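Local coordinates for protein citrate synthase (Metallosphaera sedula, PDB 6ABW) that probably catalyses the condensation of oxaloacetate with acetyl-CoA and water to give citrate and CoA in the tricarboxylic acid cycle, at residues F112-W123 and L211-L222. Residues are numbered along the deposited sequence; the frame is centred on the assembly and turned at random.
Sequences FSALSSIYGMPW and LSDIYSCVVAAL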
ATOM      1  N   PHE A 112      -2.641   0.937 -10.474  1.00  8.55           N
ATOM      2  CA  PHE A 112      -3.504   1.610  -9.498  1.00  8.28           C
ATOM      3  C   PHE A 112      -2.789   2.775  -8.830  1.00  8.86           C
ATOM      4  O   PHE A 112      -3.463   3.748  -8.494  1.00  7.77           O
ATOM      5  CB  PHE A 112      -4.081   0.622  -8.479  1.00  9.21           C
ATOM      6  CG  PHE A 112      -5.388   0.107  -8.898  1.00  9.81           C
ATOM      7  CD1 PHE A 112      -5.507  -0.921  -9.781  1.00 10.55           C
ATOM      8  CD2 PHE A 112      -6.550   0.811  -8.505  1.00 11.63           C
ATOM      9  CE1 PHE A 112      -6.771  -1.319 -10.235  1.00 13.17           C
ATOM     10  CE2 PHE A 112      -7.811   0.437  -8.976  1.00 12.60           C
ATOM     11  CZ  PHE A 112      -7.913  -0.599  -9.864  1.00 12.72           C
ATOM     12  N   SER A 113      -1.438   2.720  -8.720  1.00  8.93           N
ATOM     13  CA  SER A 113      -0.715   3.892  -8.152  1.00  9.12           C
ATOM     14  C   SER A 113      -0.811   5.042  -9.136  1.00  8.23           C
ATOM     15  O   SER A 113      -1.058   6.185  -8.730  1.00  8.26           O
ATOM     16  CB  SER A 113       0.790   3.700  -7.766  1.00  9.88           C
ATOM     17  OG  SER A 113       0.952   2.533  -6.975  1.00 14.46           O
ATOM     18  N   ALA A 114      -0.682   4.737 -10.425  1.00  8.56           N
ATOM     19  CA  ALA A 114      -0.845   5.769 -11.445  1.00  8.90           C
ATOM     20  C   ALA A 114      -2.238   6.330 -11.514  1.00  8.89           C
ATOM     21  O   ALA A 114      -2.422   7.525 -11.626  1.00  9.52           O
ATOM     22  CB  ALA A 114      -0.407   5.243 -12.817  1.00  9.80           C
ATOM     23  N   LEU A 115      -3.248   5.488 -11.422  1.00  8.12           N
ATOM     24  CA  LEU A 115      -4.645   5.925 -11.312  1.00  8.56           C
ATOM     25  C   LEU A 115      -4.867   6.785 -10.082  1.00  8.69           C
ATOM     26  O   LEU A 115      -5.575   7.765 -10.134  1.00  9.12           O
ATOM     27  CB  LEU A 115      -5.584   4.729 -11.328  1.00  9.32           C
ATOM     28  CG  LEU A 115      -5.697   3.870 -12.588  1.00  9.87           C
ATOM     29  CD1 LEU A 115      -6.521   2.643 -12.255  1.00 10.48           C
ATOM     30  CD2 LEU A 115      -6.310   4.693 -13.676  1.00 11.07           C
ATOM     31  N   SER A 116      -4.236   6.450  -8.951  1.00  8.14           N
ATOM     32  CA  SER A 116      -4.320   7.288  -7.814  1.00  9.24           C
ATOM     33  C   SER A 116      -3.778   8.720  -8.040  1.00  8.83           C
ATOM     34  O   SER A 116      -4.415   9.694  -7.614  1.00 10.53           O
ATOM     35  CB  SER A 116      -3.734   6.599  -6.590  1.00  8.93           C
ATOM     36  OG  SER A 116      -3.793   7.389  -5.432  1.00  9.94           O
ATOM     37  N   SER A 117      -2.655   8.843  -8.713  1.00 10.34           N
ATOM     38  CA  SER A 117      -2.034  10.107  -9.009  1.00 11.79           C
ATOM     39  C   SER A 117      -2.879  10.941  -9.960  1.00 13.86           C
ATOM     40  O   SER A 117      -2.891  12.164  -9.867  1.00 14.84           O
ATOM     41  CB  SER A 117      -0.661   9.833  -9.645  1.00 12.71           C
ATOM     42  OG  SER A 117       0.231   9.301  -8.659  1.00 16.38           O
ATOM     43  N   ILE A 118      -3.585  10.289 -10.881  1.00 12.80           N
ATOM     44  CA  ILE A 118      -4.390  10.983 -11.891  1.00 13.18           C
ATOM     45  C   ILE A 118      -5.808  11.327 -11.368  1.00 13.69           C
ATOM     46  O   ILE A 118      -6.287  12.434 -11.607  1.00 14.37           O
ATOM     47  CB  ILE A 118      -4.425  10.109 -13.164  1.00 13.60           C
ATOM     48  CG1 ILE A 118      -3.022  10.049 -13.746  1.00 15.43           C
ATOM     49  CG2 ILE A 118      -5.463  10.600 -14.153  1.00 14.54           C
ATOM     50  CD1 ILE A 118      -2.811   8.973 -14.758  1.00 15.51           C
ATOM     51  N   TYR A 119      -6.479  10.388 -10.712  1.00 11.49           N
ATOM     52  CA  TYR A 119      -7.875  10.457 -10.373  1.00 12.07           C
ATOM     53  C   TYR A 119      -8.172  10.622  -8.907  1.00 12.46           C
ATOM     54  O   TYR A 119      -9.350  10.833  -8.553  1.00 13.80           O
ATOM     55  CB  TYR A 119      -8.578   9.210 -10.863  1.00 13.09           C
ATOM     56  CG  TYR A 119      -8.703   9.034 -12.342  1.00 13.95           C
ATOM     57  CD1 TYR A 119      -9.418   9.955 -13.116  1.00 15.39           C
ATOM     58  CD2 TYR A 119      -8.218   7.923 -12.936  1.00 14.19           C
ATOM     59  CE1 TYR A 119      -9.517   9.786 -14.484  1.00 16.33           C
ATOM     60  CE2 TYR A 119      -8.371   7.718 -14.295  1.00 15.32           C
ATOM     61  CZ  TYR A 119      -9.038   8.650 -15.052  1.00 15.45           C
ATOM     62  OH  TYR A 119      -9.171   8.414 -16.415  1.00 14.70           O
ATOM     63  N   GLY A 120      -7.190  10.416  -8.048  1.00 12.49           N
ATOM     64  CA  GLY A 120      -7.445  10.402  -6.594  1.00 11.32           C
ATOM     65  C   GLY A 120      -8.134  11.699  -6.158  1.00 14.62           C
ATOM     66  O   GLY A 120      -7.667  12.807  -6.538  1.00 15.92           O
ATOM     67  N   MET A 121      -9.214  11.586  -5.391  1.00 13.97           N
ATOM     68  CA  MET A 121      -9.928  12.750  -4.847  1.00 15.19           C
ATOM     69  C   MET A 121     -10.114  12.610  -3.343  1.00 15.51           C
ATOM     70  O   MET A 121     -10.098  11.487  -2.806  1.00 13.45           O
ATOM     71  CB  MET A 121     -11.325  12.851  -5.496  1.00 16.72           C
ATOM     72  CG  MET A 121     -11.346  13.212  -6.956  1.00 20.96           C
ATOM     73  SD  MET A 121     -10.801  14.921  -7.143  1.00 27.18           S
ATOM     74  CE  MET A 121     -12.382  15.720  -6.721  1.00 25.41           C
ATOM     75  N   PRO A 122     -10.386  13.723  -2.641  1.00 16.24           N
ATOM     76  CA  PRO A 122     -10.534  13.601  -1.202  1.00 14.87           C
ATOM     77  C   PRO A 122     -11.846  12.854  -0.837  1.00 14.46           C
ATOM     78  O   PRO A 122     -12.804  12.812  -1.594  1.00 14.21           O
ATOM     79  CB  PRO A 122     -10.605  15.077  -0.692  1.00 17.53           C
ATOM     80  CG  PRO A 122     -10.092  15.904  -1.812  1.00 19.73           C
ATOM     81  CD  PRO A 122     -10.287  15.130  -3.094  1.00 17.68           C
ATOM     82  N   TRP A 123     -11.866  12.331   0.374  1.00 13.52           N
ATOM     83  CA  TRP A 123     -13.090  11.703   0.872  1.00 13.68           C
ATOM     84  C   TRP A 123     -14.186  12.774   0.933  1.00 14.71           C
ATOM     85  O   TRP A 123     -13.931  13.914   1.294  1.00 12.96           O
ATOM     86  CB  TRP A 123     -12.814  11.085   2.219  1.00 15.22           C
ATOM     87  CG  TRP A 123     -11.970   9.868   2.021  1.00 15.89           C
ATOM     88  CD1 TRP A 123     -10.617   9.778   1.929  1.00 16.55           C
ATOM     89  CD2 TRP A 123     -12.484   8.563   1.733  1.00 16.91           C
ATOM     90  NE1 TRP A 123     -10.259   8.476   1.615  1.00 16.39           N
ATOM     91  CE2 TRP A 123     -11.381   7.706   1.535  1.00 16.44           C
ATOM     92  CE3 TRP A 123     -13.782   8.031   1.688  1.00 18.49           C
ATOM     93  CZ2 TRP A 123     -11.544   6.347   1.255  1.00 18.85           C
ATOM     94  CZ3 TRP A 123     -13.934   6.682   1.431  1.00 20.04           C
ATOM     95  CH2 TRP A 123     -12.818   5.869   1.208  1.00 18.98           C
ATOM     96  N   LEU A 211      -7.002   9.270   5.351  1.00 10.46           N
ATOM     97  CA  LEU A 211      -7.789   9.899   4.336  1.00 11.57           C
ATOM     98  C   LEU A 211      -7.096   9.913   3.014  1.00 10.73           C
ATOM     99  O   LEU A 211      -7.439  10.662   2.106  1.00  9.43           O
ATOM    100  CB  LEU A 211      -8.369  11.271   4.775  1.00 13.48           C
ATOM    101  CG  LEU A 211      -9.212  11.193   6.028  1.00 15.44           C
ATOM    102  CD1 LEU A 211      -9.705  12.598   6.417  1.00 18.93           C
ATOM    103  CD2 LEU A 211     -10.373  10.216   5.977  1.00 16.99           C
ATOM    104  N   SER A 212      -6.169   8.978   2.826  1.00 10.60           N
ATOM    105  CA  SER A 212      -5.626   8.723   1.486  1.00 10.16           C
ATOM    106  C   SER A 212      -6.776   8.335   0.537  1.00  9.94           C
ATOM    107  O   SER A 212      -7.725   7.685   0.938  1.00 10.75           O
ATOM    108  CB  SER A 212      -4.514   7.663   1.536  1.00 10.95           C
ATOM    109  OG  SER A 212      -3.898   7.599   0.232  1.00 15.14           O
ATOM    110  N   ASP A 213      -6.695   8.760  -0.727  1.00  9.65           N
ATOM    111  CA  ASP A 213      -7.759   8.492  -1.697  1.00 10.29           C
ATOM    112  C   ASP A 213      -8.028   6.985  -1.927  1.00  9.96           C
ATOM    113  O   ASP A 213      -7.197   6.138  -1.640  1.00  8.68           O
ATOM    114  CB  ASP A 213      -7.497   9.189  -3.005  1.00 10.90           C
ATOM    115  CG  ASP A 213      -6.226   8.698  -3.714  1.00 12.56           C
ATOM    116  OD1 ASP A 213      -6.308   7.668  -4.407  1.00 11.54           O
ATOM    117  OD2 ASP A 213      -5.162   9.318  -3.606  1.00 13.83           O
ATOM    118  N   ILE A 214      -9.244   6.712  -2.338  1.00  9.82           N
ATOM    119  CA  ILE A 214      -9.677   5.346  -2.549  1.00 10.37           C
ATOM    120  C   ILE A 214      -8.799   4.496  -3.471  1.00  8.85           C
ATOM    121  O   ILE A 214      -8.653   3.300  -3.266  1.00  8.39           O
ATOM    122  CB  ILE A 214     -11.192   5.322  -2.925  1.00 11.03           C
ATOM    123  CG1 ILE A 214     -11.764   3.963  -2.612  1.00 13.07           C
ATOM    124  CG2 ILE A 214     -11.389   5.756  -4.367  1.00 12.69           C
ATOM    125  CD1 ILE A 214     -13.298   3.990  -2.430  1.00 15.57           C
ATOM    126  N   TYR A 215      -8.207   5.090  -4.505  1.00  8.50           N
ATOM    127  CA  TYR A 215      -7.299   4.366  -5.331  1.00  8.79           C
ATOM    128  C   TYR A 215      -6.034   3.896  -4.569  1.00  8.76           C
ATOM    129  O   TYR A 215      -5.600   2.742  -4.768  1.00  8.81           O
ATOM    130  CB  TYR A 215      -6.875   5.185  -6.542  1.00  9.17           C
ATOM    131  CG  TYR A 215      -7.999   5.360  -7.569  1.00  9.84           C
ATOM    132  CD1 TYR A 215      -8.907   6.377  -7.442  1.00 10.57           C
ATOM    133  CD2 TYR A 215      -8.153   4.496  -8.647  1.00  9.76           C
ATOM    134  CE1 TYR A 215      -9.966   6.552  -8.349  1.00 10.81           C
ATOM    135  CE2 TYR A 215      -9.146   4.686  -9.577  1.00 10.47           C
ATOM    136  CZ  TYR A 215     -10.087   5.699  -9.419  1.00 11.02           C
ATOM    137  OH  TYR A 215     -11.149   5.867 -10.348  1.00 11.32           O
ATOM    138  N   SER A 216      -5.504   4.755  -3.679  1.00  8.64           N
ATOM    139  CA  SER A 216      -4.339   4.432  -2.854  1.00  8.71           C
ATOM    140  C   SER A 216      -4.701   3.381  -1.800  1.00  8.77           C
ATOM    141  O   SER A 216      -3.841   2.584  -1.472  1.00  7.42           O
ATOM    142  CB  SER A 216      -3.687   5.657  -2.217  1.00 10.24           C
ATOM    143  OG  SER A 216      -2.794   6.195  -3.196  1.00 11.28           O
ATOM    144  N   CYS A 217      -5.948   3.382  -1.321  1.00  8.46           N
ATOM    145  CA  CYS A 217      -6.421   2.282  -0.484  1.00  9.06           C
ATOM    146  C   CYS A 217      -6.317   0.942  -1.222  1.00  8.52           C
ATOM    147  O   CYS A 217      -5.812  -0.026  -0.657  1.00  8.69           O
ATOM    148  CB  CYS A 217      -7.827   2.550   0.055  1.00 10.14           C
ATOM    149  SG  CYS A 217      -7.915   4.035   1.080  1.00 12.08           S
ATOM    150  N   VAL A 218      -6.761   0.897  -2.475  1.00  7.77           N
ATOM    151  CA  VAL A 218      -6.587  -0.301  -3.299  1.00  7.95           C
ATOM    152  C   VAL A 218      -5.104  -0.618  -3.566  1.00  7.30           C
ATOM    153  O   VAL A 218      -4.729  -1.786  -3.582  1.00  7.35           O
ATOM    154  CB  VAL A 218      -7.449  -0.234  -4.590  1.00  8.30           C
ATOM    155  CG1 VAL A 218      -7.197  -1.412  -5.480  1.00  8.69           C
ATOM    156  CG2 VAL A 218      -8.886  -0.195  -4.151  1.00  9.14           C
ATOM    157  N   VAL A 219      -4.254   0.363  -3.787  1.00  7.55           N
ATOM    158  CA  VAL A 219      -2.807   0.124  -3.942  1.00  7.25           C
ATOM    159  C   VAL A 219      -2.265  -0.646  -2.732  1.00  6.91           C
ATOM    160  O   VAL A 219      -1.548  -1.662  -2.902  1.00  7.16           O
ATOM    161  CB  VAL A 219      -2.005   1.424  -4.149  1.00  8.37           C
ATOM    162  CG1 VAL A 219      -0.512   1.234  -4.062  1.00  8.17           C
ATOM    163  CG2 VAL A 219      -2.382   1.981  -5.458  1.00  8.66           C
ATOM    164  N   ALA A 220      -2.624  -0.195  -1.540  1.00  6.80           N
ATOM    165  CA  ALA A 220      -2.143  -0.877  -0.352  1.00  7.05           C
ATOM    166  C   ALA A 220      -2.680  -2.340  -0.234  1.00  6.99           C
ATOM    167  O   ALA A 220      -1.962  -3.275   0.157  1.00  6.86           O
ATOM    168  CB  ALA A 220      -2.524  -0.099   0.875  1.00  7.40           C
ATOM    169  N   ALA A 221      -3.939  -2.510  -0.570  1.00  6.65           N
ATOM    170  CA  ALA A 221      -4.524  -3.831  -0.635  1.00  6.53           C
ATOM    171  C   ALA A 221      -3.805  -4.755  -1.557  1.00  6.79           C
ATOM    172  O   ALA A 221      -3.470  -5.911  -1.188  1.00  6.14           O
ATOM    173  CB  ALA A 221      -6.017  -3.752  -0.955  1.00  7.01           C
ATOM    174  N   LEU A 222      -3.484  -4.253  -2.756  1.00  6.81           N
ATOM    175  CA  LEU A 222      -2.717  -5.032  -3.693  1.00  7.40           C
ATOM    176  C   LEU A 222      -1.291  -5.335  -3.312  1.00  7.53           C
ATOM    177  O   LEU A 222      -0.798  -6.430  -3.576  1.00  7.65           O
ATOM    178  CB  LEU A 222      -2.737  -4.350  -5.050  1.00  7.61           C
ATOM    179  CG  LEU A 222      -4.113  -4.253  -5.754  1.00  7.56           C
ATOM    180  CD1 LEU A 222      -3.981  -3.198  -6.831  1.00  7.91           C
ATOM    181  CD2 LEU A 222      -4.585  -5.568  -6.363  1.00  8.26           C
TER
HETATM  182  O   HOH W   1     -11.186   8.964  -2.469  1.00 10.98           O
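Phe112 and Tyr215 interlock helical segments 112-119 and 214-222, antiparallel at 166° with axes 8.2 Å apart at closest approach, each ring a knob in a hole of the other helix. The two side chains cross at about a right angle, Phe112 CD2 meeting the edge of the Tyr215 ring. Val218 CG1 lies over one face of Phe112 in a CH-pi contact, 4.1 Å from the ring centroid, while Leu115 CD1 covers the opposite face. Tyr215 passes between Leu115 and Tyr119, its CB 3.4 Å from Ser116 CB. Ser116 turns its hydroxyl away from its own backbone N (chi1 -180°), toward the start of the other helix, and donates to the syn lone pair of Asp213 OD1 at 2.7 Å. The same oxygen caps helix 214-225, accepting from Ser216 N above the carboxylate plane. Beyond the helix ends, Trp123 NE1 bonds Ser212 O nearly straight (170°), close to the indole plane but from above the carbonyl plane. Helix 128-151 packs on Phe112 and Tyr215, its Arg138 bonding Tyr215 OH; helix 342-365 packs on Trp123. Both helices face the second subunit, whose Lys226 salt-bridges Asp213 OD2 and hydrogen-bonds Ser116 OG, and whose Val219 packs on Val219 of this chain.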